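Local coordinates for protein metal-dependent phosphohydrolase, HDOD domain-containing (Geobacter sulfurreducens, PDB 3HC1) that is of unknown function but binds a pair of ferric ions and is probably a metal-dependent phosphohydrolase, at residues F236-C241 with G247-K252. Sequence-based numbering, arbitrary orientation.
Sequences FADEYC and GFEGHK. With FE (Fe (III) ion), chain C; FE (Fe (III) ion), chain B.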
ATOM      1  N   PHE A 236       5.901   4.019  -8.224  1.00 17.38           N
ATOM      2  CA  PHE A 236       7.344   4.146  -7.961  1.00 16.05           C
ATOM      3  C   PHE A 236       7.754   3.378  -6.712  1.00 16.93           C
ATOM      4  O   PHE A 236       8.719   2.578  -6.726  1.00 16.83           O
ATOM      5  CB  PHE A 236       7.838   5.608  -7.891  1.00 11.00           C
ATOM      6  CG  PHE A 236       9.276   5.726  -7.572  1.00 11.24           C
ATOM      7  CD1 PHE A 236       9.708   5.669  -6.273  1.00 17.01           C
ATOM      8  CD2 PHE A 236      10.216   5.770  -8.595  1.00 21.24           C
ATOM      9  CE1 PHE A 236      11.026   5.701  -5.969  1.00 18.52           C
ATOM     10  CE2 PHE A 236      11.548   5.808  -8.295  1.00 19.31           C
ATOM     11  CZ  PHE A 236      11.955   5.773  -6.993  1.00 14.89           C
ATOM     12  N   ALA A 237       7.022   3.594  -5.629  1.00 19.67           N
ATOM     13  CA  ALA A 237       7.332   2.925  -4.366  1.00 17.39           C
ATOM     14  C   ALA A 237       7.311   1.393  -4.482  1.00 14.07           C
ATOM     15  O   ALA A 237       8.143   0.711  -3.874  1.00 16.13           O
ATOM     16  CB  ALA A 237       6.432   3.427  -3.219  1.00 13.75           C
ATOM     17  N   ASP A 238       6.413   0.855  -5.287  1.00 17.38           N
ATOM     18  CA  ASP A 238       6.330  -0.571  -5.450  1.00 15.78           C
ATOM     19  C   ASP A 238       7.562  -1.100  -6.183  1.00 14.02           C
ATOM     20  O   ASP A 238       8.206  -2.057  -5.739  1.00 14.11           O
ATOM     21  CB  ASP A 238       5.050  -0.982  -6.187  1.00 19.27           C
ATOM     22  CG  ASP A 238       5.064  -2.422  -6.559  1.00 20.55           C
ATOM     23  OD1 ASP A 238       5.177  -3.223  -5.634  1.00 16.45           O
ATOM     24  OD2 ASP A 238       5.020  -2.773  -7.753  1.00 14.99           O
ATOM     25  N   GLU A 239       7.891  -0.485  -7.312  1.00 16.13           N
ATOM     26  CA  GLU A 239       9.079  -0.869  -8.056  1.00 17.62           C
ATOM     27  C   GLU A 239      10.373  -0.725  -7.205  1.00 16.40           C
ATOM     28  O   GLU A 239      11.229  -1.622  -7.182  1.00 16.10           O
ATOM     29  CB  GLU A 239       9.164  -0.127  -9.406  1.00 18.44           C
ATOM     30  CG  GLU A 239      10.234  -0.751 -10.302  1.00 15.94           C
ATOM     31  CD  GLU A 239      10.117  -0.390 -11.734  1.00 21.89           C
ATOM     32  OE1 GLU A 239       9.443   0.599 -11.981  1.00 14.23           O
ATOM     33  OE2 GLU A 239      10.658  -1.109 -12.610  1.00 15.13           O
ATOM     34  N   TYR A 240      10.456   0.354  -6.435  1.00 16.60           N
ATOM     35  CA  TYR A 240      11.580   0.593  -5.559  1.00 15.61           C
ATOM     36  C   TYR A 240      11.722  -0.540  -4.537  1.00 16.89           C
ATOM     37  O   TYR A 240      12.790  -1.148  -4.429  1.00 18.55           O
ATOM     38  CB  TYR A 240      11.471   1.940  -4.824  1.00 17.38           C
ATOM     39  CG  TYR A 240      12.643   2.159  -3.918  1.00 20.46           C
ATOM     40  CD1 TYR A 240      12.656   1.656  -2.619  1.00 19.75           C
ATOM     41  CD2 TYR A 240      13.771   2.814  -4.373  1.00 22.52           C
ATOM     42  CE1 TYR A 240      13.757   1.816  -1.831  1.00 19.38           C
ATOM     43  CE2 TYR A 240      14.865   2.968  -3.597  1.00 23.38           C
ATOM     44  CZ  TYR A 240      14.868   2.494  -2.332  1.00 19.05           C
ATOM     45  OH  TYR A 240      16.004   2.658  -1.586  1.00 19.19           O
ATOM     46  N   CYS A 241      10.633  -0.828  -3.813  1.00 13.73           N
ATOM     47  CA  CYS A 241      10.601  -1.893  -2.824  1.00 13.05           C
ATOM     48  C   CYS A 241      10.955  -3.242  -3.433  1.00 16.17           C
ATOM     49  O   CYS A 241      11.728  -3.977  -2.849  1.00 17.05           O
ATOM     50  CB  CYS A 241       9.275  -1.939  -2.134  1.00 15.65           C
ATOM     51  SG  CYS A 241       9.110  -0.571  -0.931  1.00 18.14           S
ATOM     52  N   GLY A 247      10.062  -6.826  -1.244  1.00 16.93           N
ATOM     53  CA  GLY A 247       8.998  -7.301  -2.122  1.00 16.01           C
ATOM     54  C   GLY A 247       9.071  -8.755  -2.505  1.00 17.38           C
ATOM     55  O   GLY A 247       9.904  -9.554  -1.977  1.00 18.30           O
ATOM     56  N   PHE A 248       8.177  -9.134  -3.398  1.00 15.99           N
ATOM     57  CA  PHE A 248       8.072 -10.557  -3.771  1.00 17.81           C
ATOM     58  C   PHE A 248       7.602 -10.759  -5.181  1.00 19.14           C
ATOM     59  O   PHE A 248       7.550 -11.880  -5.634  1.00 13.36           O
ATOM     60  CB  PHE A 248       7.076 -11.287  -2.812  1.00 17.47           C
ATOM     61  CG  PHE A 248       5.648 -10.776  -2.924  1.00 15.45           C
ATOM     62  CD1 PHE A 248       5.274  -9.636  -2.265  1.00 17.31           C
ATOM     63  CD2 PHE A 248       4.708 -11.421  -3.755  1.00 16.83           C
ATOM     64  CE1 PHE A 248       3.951  -9.106  -2.398  1.00 15.73           C
ATOM     65  CE2 PHE A 248       3.413 -10.922  -3.892  1.00 16.93           C
ATOM     66  CZ  PHE A 248       3.030  -9.766  -3.214  1.00 19.68           C
ATOM     67  N   GLU A 249       7.120  -9.704  -5.852  1.00 18.34           N
ATOM     68  CA  GLU A 249       6.389  -9.899  -7.084  1.00 15.84           C
ATOM     69  C   GLU A 249       7.306 -10.118  -8.264  1.00 13.44           C
ATOM     70  O   GLU A 249       6.841 -10.490  -9.320  1.00 15.83           O
ATOM     71  CB  GLU A 249       5.446  -8.706  -7.340  1.00 14.15           C
ATOM     72  CG  GLU A 249       4.321  -8.610  -6.311  1.00 14.88           C
ATOM     73  CD  GLU A 249       3.756  -7.235  -6.279  1.00 19.33           C
ATOM     74  OE1 GLU A 249       4.424  -6.358  -5.742  1.00 16.66           O
ATOM     75  OE2 GLU A 249       2.674  -7.030  -6.845  1.00 15.21           O
ATOM     76  N   GLY A 250       8.601  -9.871  -8.112  1.00 14.26           N
ATOM     77  CA  GLY A 250       9.587 -10.143  -9.168  1.00 16.19           C
ATOM     78  C   GLY A 250       9.751  -8.993 -10.145  1.00 13.20           C
ATOM     79  O   GLY A 250       8.989  -8.027 -10.132  1.00 14.27           O
ATOM     80  N   HIS A 251      10.782  -9.080 -10.982  1.00 17.26           N
ATOM     81  CA  HIS A 251      11.137  -7.941 -11.862  1.00 16.85           C
ATOM     82  C   HIS A 251      12.062  -8.453 -12.909  1.00 13.58           C
ATOM     83  O   HIS A 251      12.894  -9.291 -12.637  1.00 15.40           O
ATOM     84  CB  HIS A 251      11.848  -6.839 -11.059  1.00 16.03           C
ATOM     85  CG  HIS A 251      11.899  -5.504 -11.745  1.00 15.04           C
ATOM     86  ND1 HIS A 251      12.725  -5.253 -12.823  1.00 11.98           N
ATOM     87  CD2 HIS A 251      11.279  -4.328 -11.461  1.00 15.90           C
ATOM     88  CE1 HIS A 251      12.557  -4.002 -13.220  1.00 14.86           C
ATOM     89  NE2 HIS A 251      11.681  -3.423 -12.418  1.00 19.04           N
ATOM     90  N   LYS A 252      11.910  -7.938 -14.118  1.00 17.54           N
ATOM     91  CA  LYS A 252      12.852  -8.250 -15.174  1.00 22.54           C
ATOM     92  C   LYS A 252      14.232  -7.726 -14.841  1.00 22.39           C
ATOM     93  O   LYS A 252      14.374  -6.786 -14.054  1.00 21.54           O
ATOM     94  CB  LYS A 252      12.373  -7.725 -16.534  1.00 26.23           C
ATOM     95  CG  LYS A 252      12.436  -6.215 -16.738  1.00 30.35           C
ATOM     96  CD  LYS A 252      11.575  -5.785 -17.930  1.00 37.68           C
ATOM     97  CE  LYS A 252      11.884  -4.360 -18.395  1.00 40.19           C
ATOM     98  NZ  LYS A 252      12.127  -3.423 -17.253  1.00 52.54           N
TER
HETATM   99 FE    FE C 306       3.454  -4.502  -4.946  1.00 19.20          FE
HETATM  100 FE    FE B 305       1.302  -5.317  -7.331  1.00 14.71          FE
HETATM  101  O   HOH W   1      10.947  -1.446 -15.085  1.00 31.73           O
HETATM  102  O   HOH W   2       2.666  -4.149  -6.737  1.00 15.87           O
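Asp238 and Glu249 meet through a metal ion: Asp238 OD1 and Glu249 OE1 are both ligands of the chain C iron, Glu249 OE1 at 2.2 Å from it. The two oxygens stand 3.2 Å apart, a separation that the shared cation makes tolerable, and their carboxylate planes are turned 58° from each other. Asp238 gives one oxygen to this iron, whereas Glu249 bridges, its OE2 binding the chain B iron at 2.2 Å. Glutamate suits that role because its extended chain, with CG anti to the carbonyl carbon (chi1 -67°), carries both oxygens inward from the loop; aspartate is long enough for a ligand mounted directly on the helix. Water 2 makes a second bridge, 2.0 Å from the chain C iron and 1.9 Å from the chain B iron.

His122, His152 and Asp153 complete the chain C site, and with Asp238 they form the H...HD...D signature of the HD-domain superfamily, here on an all-helical scaffold. Asp153, the other bridging carboxylate, joins His193, His217 and His218 at the chain B iron. Glu249 comes from the loop between helices 229-243 and 257-263, so this contact brings that loop against the helix bearing Asp238.

Beyond the metals, a His-carboxylate hydrogen bond ties the same two segments together. His251 NE2 donates to Glu239 OE2 at 2.5 Å, nearly straight at 171°, reaching the anti lone pair of an oxygen that lies in the ring plane. Glu239, extended beyond CG, brings a charged acceptor from the helix to the ring edge. Imidazole suits the place because its other nitrogen, ND1, donates to Lys252 O at 2.6 Å, which fixes the ring's rotation and should favour protonation of both nitrogens beside the carboxylate. Glu239 OE2 also accepts from water 1, which links weakly to Lys252 NZ.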